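Local atomic coordinates of VlsE1 (Borreliella burgdorferi, PDB entry 1L8W), a protein that is a variable surface lipoprotein of the Lyme disease spirochaete, whose antigenic switching probably helps the bacterium evade the host immune response. Residues A199-D204 with A288-E293; K75-L80 with E116-L121; G213-V218 with E306-K311. All blocks are in the same frame, centred on the assembly; numbering follows the deposited sequence.

How the contacts relate
The three contacts are spread along an elongated, mainly helical chain. Contact 2, pairing helix 59-80 with helix 106-131, closes before the others open. Contacts 1 and 3 alternate along the chain: 199-204 leads into helix 205-216, and 213-218 holds its last turn and what follows; loop 288-293 precedes helix 294-333, which contains 306-311. The same two helices meet at their lead-in loops in contact 1 and side by side in contact 3, about 22 Å away between centres. Between centres, contact 2 is about 48 Å from contact 1, beyond the chain's centre, and about 31 Å from contact 3. Helix 294-333 starts after contact 1, forms one side of contact 3 and covers contact 2.

Contact 1 (A199-D204 with A288-E293); sequences AAAHGD and AVKDGE
Gly203 and Lys290 join two irregular loops through one backbone hydrogen bond, just ahead of the N-termini of helices 205-216 and 294-333. Two N-cap residues, Asp204 and Glu293, close these loops. Lys290 N donates to Gly203 O at 2.7 Å, with an N-H...O angle of 162°. Two CA-H...O contacts lie beside it: Gly203 CA points its hydrogen almost straight at Ala288 O, 3.6 Å away, and Val289 CA approaches Gly203 O at a much poorer angle. The backbones are close enough here to bring Gly203 CA within 3.8 Å of Val289 CA; a glycine, lacking CB, fits against the Ala288 carbonyl.

Apolar contact is modest. Ala201 CB faces the other loop and sits 4.0 Å from Lys290 CA. The Lys290 chain starts out beside the Gly203 carbonyl, though its exact path there is doubtful. Ala288 also belongs to the short strand 287-288, which pairs in parallel with strand 141-142.

The acidic side chains serve the helix starts. Asp204 CG stands between its own backbone N and carbonyl carbon (chi1 65°), and OD1 caps Ala207 N in the first turn of helix 205-216. Glu293 folds back at chi2, which turns CD toward that same helix; OE1 accepts from Ser205 N and at the same time lies 3.3 Å from Asp204 CB.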
# COMPACT_ATOMS: atom_id res chain seq x y z
N ALA A 199 19.53 20.45 -4.30
CA ALA A 199 19.46 21.66 -5.12
C ALA A 199 18.12 21.94 -5.82
O ALA A 199 17.24 22.58 -5.25
CB ALA A 199 20.58 21.64 -6.15
N ALA A 200 17.98 21.46 -7.05
CA ALA A 200 16.76 21.70 -7.82
C ALA A 200 15.57 20.84 -7.39
O ALA A 200 14.82 20.34 -8.24
CB ALA A 200 17.05 21.49 -9.31
N ALA A 201 15.40 20.67 -6.08
CA ALA A 201 14.29 19.87 -5.57
C ALA A 201 13.14 20.78 -5.14
O ALA A 201 13.36 21.92 -4.74
CB ALA A 201 14.75 19.02 -4.38
N HIS A 202 11.92 20.28 -5.23
CA HIS A 202 10.77 21.08 -4.84
C HIS A 202 10.22 20.64 -3.48
O HIS A 202 9.57 21.42 -2.79
CB HIS A 202 9.69 20.99 -5.93
CG HIS A 202 10.13 21.53 -7.25
ND1 HIS A 202 10.27 22.88 -7.50
CD2 HIS A 202 10.50 20.90 -8.39
CE1 HIS A 202 10.71 23.06 -8.73
NE2 HIS A 202 10.86 21.88 -9.29
N GLY A 203 10.52 19.41 -3.09
CA GLY A 203 10.03 18.90 -1.82
C GLY A 203 10.25 19.83 -0.64
O GLY A 203 11.38 20.25 -0.37
N ASP A 204 9.18 20.15 0.07
CA ASP A 204 9.29 21.00 1.25
C ASP A 204 8.14 20.82 2.22
O ASP A 204 7.20 20.07 1.97
CB ASP A 204 9.44 22.49 0.86
CG ASP A 204 8.20 23.05 0.17
OD1 ASP A 204 7.19 22.33 -0.00
OD2 ASP A 204 8.25 24.24 -0.20
N ALA A 288 11.86 12.72 -1.12
CA ALA A 288 12.85 13.78 -1.21
C ALA A 288 12.37 15.21 -0.93
O ALA A 288 11.26 15.61 -1.29
CB ALA A 288 13.52 13.72 -2.58
N VAL A 289 13.24 15.98 -0.28
CA VAL A 289 12.97 17.37 0.06
C VAL A 289 14.21 18.22 -0.28
O VAL A 289 15.30 17.68 -0.48
CB VAL A 289 12.66 17.51 1.57
CG1 VAL A 289 11.42 16.71 1.94
CG2 VAL A 289 13.85 17.05 2.39
N LYS A 290 14.02 19.54 -0.34
CA LYS A 290 15.11 20.47 -0.63
C LYS A 290 16.00 20.51 0.61
O LYS A 290 15.56 20.13 1.69
CB LYS A 290 14.56 21.89 -0.87
CG LYS A 290 13.48 21.99 -1.93
CD LYS A 290 12.75 23.35 -1.91
CE LYS A 290 13.63 24.51 -2.39
NZ LYS A 290 14.62 25.00 -1.38
N ASP A 291 17.25 20.95 0.45
CA ASP A 291 18.14 21.04 1.60
C ASP A 291 17.62 22.16 2.50
O ASP A 291 17.11 23.17 2.02
CB ASP A 291 19.58 21.34 1.16
CG ASP A 291 19.65 21.90 -0.24
OD1 ASP A 291 18.99 22.92 -0.52
OD2 ASP A 291 20.39 21.32 -1.06
N GLY A 292 17.74 21.96 3.81
CA GLY A 292 17.23 22.96 4.74
C GLY A 292 15.74 22.74 4.94
O GLY A 292 15.04 23.58 5.49
N GLU A 293 15.26 21.59 4.47
CA GLU A 293 13.84 21.24 4.59
C GLU A 293 13.59 19.94 5.34
O GLU A 293 12.53 19.75 5.92
CB GLU A 293 13.20 21.15 3.21
CG GLU A 293 12.71 22.47 2.66
CD GLU A 293 11.69 23.12 3.56
OE1 GLU A 293 10.71 22.45 3.94
OE2 GLU A 293 11.88 24.31 3.90

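Contact 2 (K75-L80 with E116-L121); sequences KTKTDL and ELLDKL
Lys77 and Leu118 mark the closest backbone approach of two nearly antiparallel helical segments, their CA atoms 6.3 Å apart. The axes of 75-80 and 116-121 come within 9.8 Å, and their N-to-C directions differ by 163°. Residues 75-80 are the last turns of helix 59-80, whereas 116-121 lies inside helix 106-131, which continues in both directions.

Leu118 carries the apolar part. Its CD1 methyl lies against the Lys77 backbone, 3.5 Å from Lys77 CA, and also touches Lys77 CB. The two side chains slide past each other in opposite directions: the lysine heads for helix 106-131 while the leucine reaches back toward helix 59-80. Thr76 CG2 meets Leu118 CD2 at 4.0 Å, the two side chains crossing at about a right angle. With OG1 beside the backbone N (chi1 -78°), the methyl CG2 is the branch anti to N and meets the leucine; OG1 makes a weak hydrogen bond with Lys72 O in its own helix. Leu80 CD2 touches Leu118 CD1 at 3.9 Å.

These helices belong to the elongated helical bundle of VlsE, and helix 294-333 covers the same apolar seam: Leu80 rests on Leu328, and Leu118 on Val324. Leu80 additionally packs on Ile111 and Val114 of helix 106-131.

The polar part lies beside this seam. Lys77 leaves its helix with CG anti to the backbone N (chi1 -179°) and stays extended as far as CE. Its ammonium forms a long salt bridge with Asp119, NZ to OD1 3.8 Å, although the placing of OD1 is uncertain. A water links the pair as well, accepting from Lys77 NZ at 2.9 Å and donating to Asp119 OD2 at 3.1 Å. A long, weak ion pair of Asp119 OD1 with Lys123 NZ is equally subject to the doubt over OD1.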
# COMPACT_ATOMS: atom_id res chain seq x y z
N LYS A 75 -2.29 -22.30 8.87
CA LYS A 75 -2.75 -23.04 10.03
C LYS A 75 -4.26 -23.23 9.99
O LYS A 75 -4.77 -24.33 10.25
CB LYS A 75 -2.36 -22.31 11.32
CG LYS A 75 -2.76 -23.08 12.54
CD LYS A 75 -1.83 -22.87 13.70
CE LYS A 75 -1.96 -24.03 14.68
NZ LYS A 75 -3.39 -24.33 15.00
N THR A 76 -4.98 -22.16 9.68
CA THR A 76 -6.43 -22.23 9.58
C THR A 76 -6.81 -23.28 8.53
O THR A 76 -7.75 -24.04 8.72
CB THR A 76 -7.03 -20.86 9.18
OG1 THR A 76 -7.06 -20.00 10.33
CG2 THR A 76 -8.43 -21.02 8.63
N LYS A 77 -6.06 -23.34 7.43
CA LYS A 77 -6.36 -24.32 6.39
C LYS A 77 -6.14 -25.75 6.88
O LYS A 77 -6.87 -26.67 6.50
CB LYS A 77 -5.50 -24.07 5.15
CG LYS A 77 -5.78 -25.07 4.01
CD LYS A 77 -4.98 -24.73 2.77
CE LYS A 77 -5.34 -25.65 1.61
NZ LYS A 77 -4.93 -27.06 1.87
N THR A 78 -5.11 -25.95 7.70
CA THR A 78 -4.83 -27.28 8.25
C THR A 78 -5.96 -27.69 9.20
O THR A 78 -6.51 -28.80 9.09
CB THR A 78 -3.50 -27.28 9.05
OG1 THR A 78 -2.41 -26.90 8.19
CG2 THR A 78 -3.23 -28.66 9.64
N ASP A 79 -6.32 -26.80 10.12
CA ASP A 79 -7.38 -27.09 11.08
C ASP A 79 -8.71 -27.36 10.39
O ASP A 79 -9.54 -28.10 10.90
CB ASP A 79 -7.53 -25.94 12.08
CG ASP A 79 -6.24 -25.64 12.84
OD1 ASP A 79 -5.39 -26.56 12.96
OD2 ASP A 79 -6.08 -24.50 13.32
N LEU A 80 -8.90 -26.78 9.22
CA LEU A 80 -10.13 -26.98 8.48
C LEU A 80 -10.16 -28.37 7.85
O LEU A 80 -11.16 -29.07 7.92
CB LEU A 80 -10.25 -25.92 7.39
CG LEU A 80 -11.55 -25.95 6.59
CD1 LEU A 80 -12.70 -25.61 7.52
CD2 LEU A 80 -11.48 -24.98 5.44
N GLU A 116 -10.04 -23.92 -0.92
CA GLU A 116 -9.53 -23.33 -2.15
C GLU A 116 -9.35 -21.83 -1.94
O GLU A 116 -8.39 -21.23 -2.44
CB GLU A 116 -10.51 -23.58 -3.30
CG GLU A 116 -9.87 -23.82 -4.66
CD GLU A 116 -9.96 -25.28 -5.09
OE1 GLU A 116 -11.08 -25.84 -5.08
OE2 GLU A 116 -8.91 -25.87 -5.45
N LEU A 117 -10.29 -21.25 -1.21
CA LEU A 117 -10.27 -19.82 -0.90
C LEU A 117 -8.99 -19.56 -0.12
O LEU A 117 -8.19 -18.70 -0.49
CB LEU A 117 -11.51 -19.46 -0.06
CG LEU A 117 -11.94 -18.02 0.23
CD1 LEU A 117 -11.89 -17.78 1.73
CD2 LEU A 117 -11.07 -17.01 -0.52
N LEU A 118 -8.78 -20.33 0.95
CA LEU A 118 -7.58 -20.18 1.77
C LEU A 118 -6.31 -20.30 0.92
O LEU A 118 -5.36 -19.54 1.10
CB LEU A 118 -7.56 -21.23 2.88
CG LEU A 118 -8.61 -21.02 3.98
CD1 LEU A 118 -8.75 -22.27 4.83
CD2 LEU A 118 -8.20 -19.83 4.84
N ASP A 119 -6.31 -21.25 -0.02
CA ASP A 119 -5.16 -21.44 -0.92
C ASP A 119 -4.86 -20.20 -1.75
O ASP A 119 -3.71 -19.81 -1.89
CB ASP A 119 -5.40 -22.61 -1.88
CG ASP A 119 -5.07 -23.95 -1.26
OD1 ASP A 119 -4.30 -23.97 -0.27
OD2 ASP A 119 -5.55 -24.98 -1.78
N LYS A 120 -5.91 -19.61 -2.30
CA LYS A 120 -5.78 -18.42 -3.13
C LYS A 120 -5.20 -17.24 -2.35
O LYS A 120 -4.39 -16.47 -2.87
CB LYS A 120 -7.14 -18.03 -3.71
CG LYS A 120 -7.75 -19.11 -4.61
CD LYS A 120 -9.07 -18.68 -5.22
CE LYS A 120 -9.60 -19.76 -6.15
NZ LYS A 120 -10.95 -19.44 -6.67
N LEU A 121 -5.63 -17.11 -1.10
CA LEU A 121 -5.17 -16.03 -0.24
C LEU A 121 -3.69 -16.20 0.08
O LEU A 121 -2.90 -15.26 -0.06
CB LEU A 121 -6.01 -16.00 1.05
CG LEU A 121 -7.50 -15.64 0.93
CD1 LEU A 121 -8.21 -15.90 2.26
CD2 LEU A 121 -7.65 -14.18 0.53
O HOH W 1 -3.70 -27.26 -0.73

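Contact 3 (G213-V218 with E306-K311); sequences GAVSAV and ESAVRK
Lys311 of helix 294-333 donates to Val215 O, in the last turn of helix 205-216, and to Val218 O, in the loop just after it. NZ lies 2.9 Å from Val215 O and 2.6 Å from Val218 O. A lysine from one long bundle helix thus meets carbonyls at the C-terminal end of a shorter one, within the elongated helical fold of VlsE. The approach to Val218 O is nearly along the C=O axis, at a C=O...N angle of 167°; Val215 O is met at 146°, with the donor tilted from the carbonyl plane. The lysine chain is extended beyond CG, which carries the ammonium over to the other segment. Its positive charge at a helix C-terminus would be favourable for the helix dipole, and Val215 O and Val218 O thereby gain a donor.

Other polar atoms are met within each segment or close by. Gly213 O accepts from both Ala217 N and Ser216 OG (2.6 Å to the hydroxyl), the two donors arriving from the same face of its plane. Ser307 OG bonds to Gly303 O one turn back, while Glu306 OE2 has a salt bridge to Lys302.

The apolar contact is made by Val215. CG1, anti to the backbone N (chi1 170°), rests 3.9 Å from Ser307 CB and also near Ala308 N; CG2 meets Ala308 CB at 3.9 Å.

Neighbouring helices frame the contact. Ala308 packs on Ala277, and Ala214 on Asp269 and Ile272, all of helix 269-281, while Val218 and Lys311 both touch Ile223 of helix 220-230.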
# COMPACT_ATOMS: atom_id res chain seq x y z
N GLY A 213 -2.29 15.26 4.15
CA GLY A 213 -3.69 15.63 3.98
C GLY A 213 -4.42 14.66 3.06
O GLY A 213 -5.53 14.24 3.34
N ALA A 214 -3.76 14.31 1.96
CA ALA A 214 -4.31 13.38 0.98
C ALA A 214 -4.61 12.04 1.67
O ALA A 214 -5.67 11.44 1.45
CB ALA A 214 -3.31 13.18 -0.17
N VAL A 215 -3.67 11.59 2.49
CA VAL A 215 -3.83 10.34 3.22
C VAL A 215 -4.93 10.45 4.29
O VAL A 215 -5.67 9.50 4.53
CB VAL A 215 -2.50 9.93 3.92
CG1 VAL A 215 -2.72 8.76 4.89
CG2 VAL A 215 -1.47 9.56 2.87
N SER A 216 -5.05 11.62 4.91
CA SER A 216 -6.07 11.79 5.95
C SER A 216 -7.47 11.80 5.36
O SER A 216 -8.42 11.33 6.01
CB SER A 216 -5.85 13.09 6.73
OG SER A 216 -6.10 14.22 5.92
N ALA A 217 -7.59 12.32 4.15
CA ALA A 217 -8.86 12.46 3.44
C ALA A 217 -9.46 11.19 2.84
O ALA A 217 -10.52 11.24 2.20
CB ALA A 217 -8.71 13.50 2.34
N VAL A 218 -8.81 10.04 3.04
CA VAL A 218 -9.33 8.79 2.49
C VAL A 218 -9.21 7.63 3.48
O VAL A 218 -8.35 7.65 4.37
CB VAL A 218 -8.58 8.41 1.19
CG1 VAL A 218 -8.79 9.50 0.14
CG2 VAL A 218 -7.10 8.22 1.47
N GLU A 306 3.57 6.37 6.81
CA GLU A 306 3.22 5.40 7.84
C GLU A 306 1.71 5.24 7.95
O GLU A 306 1.20 4.12 8.01
CB GLU A 306 3.84 5.82 9.17
CG GLU A 306 5.37 5.62 9.17
CD GLU A 306 6.05 6.20 10.39
OE1 GLU A 306 5.37 6.45 11.41
OE2 GLU A 306 7.28 6.40 10.32
N SER A 307 0.98 6.35 7.98
CA SER A 307 -0.47 6.23 8.05
C SER A 307 -1.01 5.56 6.79
O SER A 307 -1.91 4.73 6.86
CB SER A 307 -1.12 7.60 8.22
OG SER A 307 -0.90 8.07 9.53
N ALA A 308 -0.46 5.93 5.63
CA ALA A 308 -0.90 5.33 4.37
C ALA A 308 -0.74 3.81 4.43
O ALA A 308 -1.65 3.07 4.06
CB ALA A 308 -0.09 5.90 3.20
N VAL A 309 0.42 3.35 4.87
CA VAL A 309 0.62 1.91 4.94
C VAL A 309 -0.24 1.24 6.02
O VAL A 309 -0.85 0.21 5.78
CB VAL A 309 2.10 1.55 5.14
CG1 VAL A 309 2.67 2.32 6.32
CG2 VAL A 309 2.24 0.05 5.35
N ARG A 310 -0.32 1.84 7.20
CA ARG A 310 -1.14 1.27 8.26
C ARG A 310 -2.60 1.16 7.80
O ARG A 310 -3.29 0.20 8.16
CB ARG A 310 -1.07 2.11 9.54
CG ARG A 310 0.23 1.98 10.33
CD ARG A 310 0.08 2.59 11.71
NE ARG A 310 -0.06 4.04 11.67
CZ ARG A 310 0.91 4.91 11.96
NH1 ARG A 310 2.11 4.47 12.33
NH2 ARG A 310 0.68 6.21 11.89
N LYS A 311 -3.07 2.14 7.03
CA LYS A 311 -4.46 2.11 6.54
C LYS A 311 -4.66 0.98 5.52
O LYS A 311 -5.67 0.26 5.57
CB LYS A 311 -4.86 3.45 5.90
CG LYS A 311 -5.17 4.56 6.89
CD LYS A 311 -5.79 5.79 6.18
CE LYS A 311 -6.28 6.81 7.21
NZ LYS A 311 -6.96 7.97 6.57